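Local coordinates for BldN (Streptomyces venezuelae, PDB 6DXO), which is probably the N-terminal, sigma-binding part of the membrane anti-sigma factor RsbN, here in complex with the ECF sigma factor BldN, which it would hold inactive, at residues P60-K63 and V64-A68; Q69-A72 and A73-M77. All coordinates share one frame; numbering follows the deposited sequence.

Interaction 1 of 2, residues P60-K63 and V64-A68; sequences PEVK and VVQRA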
loop_
_atom_site.group_PDB
_atom_site.type_symbol
_atom_site.label_atom_id
_atom_site.label_comp_id
_atom_site.label_asym_id
_atom_site.label_seq_id
_atom_site.Cartn_x
_atom_site.Cartn_y
_atom_site.Cartn_z
ATOM N N PRO B 60 -7.255 -5.784 2.600
ATOM C CA PRO B 60 -6.501 -5.836 3.864
ATOM C C PRO B 60 -5.440 -6.921 3.905
ATOM O O PRO B 60 -4.335 -6.644 4.350
ATOM C CB PRO B 60 -7.579 -6.122 4.909
ATOM C CG PRO B 60 -8.826 -5.564 4.321
ATOM C CD PRO B 60 -8.710 -5.734 2.825
ATOM N N GLU B 61 -5.746 -8.145 3.475
ATOM C CA GLU B 61 -4.728 -9.188 3.572
ATOM C C GLU B 61 -3.562 -8.992 2.598
ATOM O O GLU B 61 -2.432 -9.393 2.872
ATOM C CB GLU B 61 -5.348 -10.588 3.481
ATOM C CG GLU B 61 -6.255 -10.903 4.683
ATOM C CD GLU B 61 -5.612 -10.569 6.036
ATOM O OE1 GLU B 61 -4.585 -11.187 6.375
ATOM O OE2 GLU B 61 -6.134 -9.693 6.767
ATOM N N VAL B 62 -3.827 -8.341 1.472
ATOM C CA VAL B 62 -2.732 -7.914 0.599
ATOM C C VAL B 62 -1.833 -6.859 1.275
ATOM O O VAL B 62 -0.605 -6.929 1.179
ATOM C CB VAL B 62 -3.276 -7.385 -0.729
ATOM C CG1 VAL B 62 -2.159 -6.823 -1.588
ATOM C CG2 VAL B 62 -4.011 -8.514 -1.452
ATOM N N LYS B 63 -2.439 -5.880 1.937
ATOM C CA LYS B 63 -1.642 -4.900 2.691
ATOM C C LYS B 63 -0.694 -5.564 3.691
ATOM O O LYS B 63 0.448 -5.112 3.892
ATOM C CB LYS B 63 -2.543 -3.914 3.430
ATOM C CG LYS B 63 -3.249 -2.905 2.548
ATOM C CD LYS B 63 -3.864 -1.828 3.441
ATOM C CE LYS B 63 -4.454 -0.680 2.642
ATOM N NZ LYS B 63 -3.437 0.378 2.410
ATOM N N VAL B 64 -1.170 -6.607 4.372
ATOM C CA VAL B 64 -0.309 -7.261 5.356
ATOM C C VAL B 64 0.977 -7.760 4.697
ATOM O O VAL B 64 2.081 -7.531 5.191
ATOM C CB VAL B 64 -1.021 -8.437 6.057
ATOM C CG1 VAL B 64 -0.087 -9.069 7.093
ATOM C CG2 VAL B 64 -2.309 -7.944 6.697
ATOM N N VAL B 65 0.833 -8.407 3.547
ATOM C CA VAL B 65 1.971 -9.043 2.906
ATOM C C VAL B 65 2.886 -7.992 2.290
ATOM O O VAL B 65 4.121 -8.055 2.435
ATOM C CB VAL B 65 1.533 -10.055 1.840
ATOM C CG1 VAL B 65 2.732 -10.584 1.088
ATOM C CG2 VAL B 65 0.773 -11.230 2.487
ATOM N N GLN B 66 2.289 -7.005 1.633
ATOM C CA GLN B 66 3.111 -5.956 1.008
ATOM C C GLN B 66 3.908 -5.180 2.047
ATOM O O GLN B 66 5.082 -4.886 1.844
ATOM C CB GLN B 66 2.262 -4.996 0.188
ATOM C CG GLN B 66 1.571 -5.691 -0.984
ATOM C CD GLN B 66 0.945 -4.726 -1.990
ATOM O OE1 GLN B 66 0.637 -3.569 -1.674
ATOM N NE2 GLN B 66 0.727 -5.218 -3.204
ATOM N N ARG B 67 3.253 -4.804 3.137
ATOM C CA ARG B 67 3.927 -4.063 4.206
ATOM C C ARG B 67 5.097 -4.869 4.765
ATOM O O ARG B 67 6.177 -4.324 5.018
ATOM C CB ARG B 67 2.935 -3.695 5.325
ATOM C CG ARG B 67 3.490 -2.669 6.353
ATOM C CD ARG B 67 2.576 -2.544 7.574
ATOM N NE ARG B 67 2.772 -1.293 8.302
ATOM C CZ ARG B 67 3.702 -1.096 9.239
ATOM N NH1 ARG B 67 4.531 -2.073 9.568
ATOM N NH2 ARG B 67 3.816 0.092 9.824
ATOM N N ALA B 68 4.873 -6.162 4.989
ATOM C CA ALA B 68 5.920 -7.028 5.512
ATOM C C ALA B 68 7.067 -7.142 4.505
ATOM O O ALA B 68 8.241 -7.087 4.874
ATOM C CB ALA B 68 5.360 -8.408 5.866
#
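Val62 and Gln66, one helical turn apart, lie side by side with their ends pointing the same way. The flat amide of Gln66 is reached by a single methyl: Val62 CG1 stands 3.7 Å from Gln66 NE2 and 3.8 Å from Gln66 CD. Gln66 has CG anti to its own carbonyl carbon (chi1 -63°), which lays that methylene 3.3 Å from Val62 O before the chain extends to the amide. Beneath the pair, Gln66 N donates to Val62 O over 2.9 Å in a nearly straight bond, 172° at the hydrogen. This i to i+4 pattern marks the opening turns of an alpha helix, the 60-78 helix of the anti-sigma chain, where Asp59 OD1 accepts from Glu61 N. A second side-by-side pair comes next: Glu61, bent at chi2, places OE1 4.0 Å from Val64 CG2, a loose contact, while the same methyl rests 3.4 Å from Pro60 O. Gln66 OE1 bonds to Tyr19 OH and NE2 to the backbone O of Glu41, both of the sigma factor chain; an alanine here would probably leave that hydroxyl and carbonyl without these bonds and Val62 CG1 without the amide beside it. Lys63 and Arg67 meet at Lys63 O, which accepts from Arg67 N at 2.9 Å and has Arg67 CB beside it; their ends form salt bridges to sigma-factor acids, Lys63 NZ with Asp24, Arg67 with Glu13 and Asp20.

Interaction 2 of 2, residues Q69-A72 and A73-M77; sequences QLVA and AMEAM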
loop_
_atom_site.group_PDB
_atom_site.type_symbol
_atom_site.label_atom_id
_atom_site.label_comp_id
_atom_site.label_asym_id
_atom_site.label_seq_id
_atom_site.Cartn_x
_atom_site.Cartn_y
_atom_site.Cartn_z
ATOM N N GLN B 69 6.727 -7.276 3.224
ATOM C CA GLN B 69 7.754 -7.300 2.180
ATOM C C GLN B 69 8.600 -6.024 2.208
ATOM O O GLN B 69 9.814 -6.072 2.014
ATOM C CB GLN B 69 7.127 -7.451 0.787
ATOM C CG GLN B 69 6.726 -8.873 0.400
ATOM C CD GLN B 69 6.157 -8.947 -1.010
ATOM O OE1 GLN B 69 6.706 -9.624 -1.883
ATOM N NE2 GLN B 69 5.051 -8.245 -1.238
ATOM N N LEU B 70 7.970 -4.882 2.442
ATOM C CA LEU B 70 8.724 -3.624 2.402
ATOM C C LEU B 70 9.613 -3.439 3.635
ATOM O O LEU B 70 10.765 -2.970 3.542
ATOM C CB LEU B 70 7.759 -2.459 2.260
ATOM C CG LEU B 70 7.069 -2.490 0.902
ATOM C CD1 LEU B 70 5.748 -1.762 0.927
ATOM C CD2 LEU B 70 8.041 -1.842 -0.141
ATOM N N VAL B 71 9.084 -3.804 4.792
ATOM C CA VAL B 71 9.849 -3.698 6.028
ATOM C C VAL B 71 11.053 -4.636 5.968
ATOM O O VAL B 71 12.156 -4.264 6.368
ATOM C CB VAL B 71 8.963 -3.972 7.283
ATOM C CG1 VAL B 71 9.808 -3.990 8.556
ATOM C CG2 VAL B 71 7.889 -2.899 7.403
ATOM N N ALA B 72 10.842 -5.845 5.451
ATOM C CA ALA B 72 11.924 -6.808 5.264
ATOM C C ALA B 72 12.972 -6.297 4.268
ATOM O O ALA B 72 14.169 -6.391 4.519
ATOM C CB ALA B 72 11.371 -8.157 4.818
ATOM N N ALA B 73 12.524 -5.766 3.130
ATOM C CA ALA B 73 13.462 -5.221 2.147
ATOM C C ALA B 73 14.336 -4.150 2.782
ATOM O O ALA B 73 15.531 -4.075 2.504
ATOM C CB ALA B 73 12.721 -4.660 0.958
ATOM N N MET B 74 13.741 -3.323 3.637
ATOM C CA MET B 74 14.482 -2.282 4.343
ATOM C C MET B 74 15.508 -2.865 5.301
ATOM O O MET B 74 16.666 -2.431 5.330
ATOM C CB MET B 74 13.535 -1.356 5.113
ATOM C CG MET B 74 13.376 0.032 4.507
ATOM S SD MET B 74 14.946 0.904 4.358
ATOM C CE MET B 74 15.696 0.543 5.942
ATOM N N GLU B 75 15.074 -3.836 6.102
ATOM C CA GLU B 75 15.974 -4.509 7.027
ATOM C C GLU B 75 17.094 -5.231 6.271
ATOM O O GLU B 75 18.215 -5.327 6.762
ATOM C CB GLU B 75 15.196 -5.460 7.955
ATOM C CG GLU B 75 14.313 -4.725 8.960
ATOM C CD GLU B 75 13.496 -5.645 9.866
ATOM O OE1 GLU B 75 13.613 -6.885 9.747
ATOM O OE2 GLU B 75 12.734 -5.118 10.707
ATOM N N ALA B 76 16.796 -5.717 5.070
ATOM C CA ALA B 76 17.807 -6.348 4.235
ATOM C C ALA B 76 18.809 -5.302 3.735
ATOM O O ALA B 76 19.996 -5.584 3.590
ATOM C CB ALA B 76 17.161 -7.077 3.061
ATOM N N MET B 77 18.318 -4.095 3.480
ATOM C CA MET B 77 19.161 -3.001 3.006
ATOM C C MET B 77 20.098 -2.508 4.103
ATOM O O MET B 77 21.193 -2.014 3.823
ATOM C CB MET B 77 18.282 -1.850 2.506
ATOM C CG MET B 77 19.006 -0.760 1.735
ATOM S SD MET B 77 17.851 0.369 0.918
ATOM C CE MET B 77 18.979 1.540 0.162
#
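Val71 and Glu75 run side by side in the same direction, yet their closest side-chain atoms, Val71 CG1 and Glu75 OE2, are 3.8 Å apart, a light touch between a methyl and a carboxylate oxygen. The closer approach is lower down, against the backbone. Glu75 CG, anti to its carbonyl carbon (chi1 -69°), comes within 3.4 Å of Val71 O, the oxygen that also accepts from Glu75 N at 3.0 Å; Glu75 also packs on Ala12 of the sigma factor chain. The alanines sit as in any regular helix: Ala73 CB lies 3.4 Å from Gln69 O, and Ala76 CB is equally near Ala72 O. Ala76 N bonds to Ala72 O over 2.8 Å, with the donor almost in line with the carbonyl.

Leu70 and Met74 make the tightly packed side, both buried. Met74 CB sits 3.5 Å from Val71 O, but a first torsion of -107°, well off a staggered value, and bends at chi2 and chi3 carry the sulfur and CE away from the preceding turn. Met74 packs on Gly10 of the sigma factor chain and Leu70 on Tyr19 of that chain, whereas Ala76 and Met77 are exposed and form the loose side. Bonds from Ala73 N to Gln69 O and from Met74 N to Leu70 O complete four consecutive i to i+4 links, the signature of a regular alpha helix, here packed against a protein partner.

Interactions 1 and 2 follow one another on the same helix, 60-78, with centres about 14 Å apart; their segments adjoin, so the helix runs through both without a break. Both are partly buried, and both run along a helical surface instead of joining separate elements. Their chemistry differs in how they meet the sigma factor chain: from residues 60-68, Lys63 and Arg67 form salt bridges and Gln66 hydrogen bonds to that other chain, while residues 69-77 meet it mainly by packing, with Leu70 and Met74 as the buried members. Tyr19 of the sigma factor chain links the two, bonding to Gln66 and packing on Leu70. Toward the C-terminal end, exposed residues become more common.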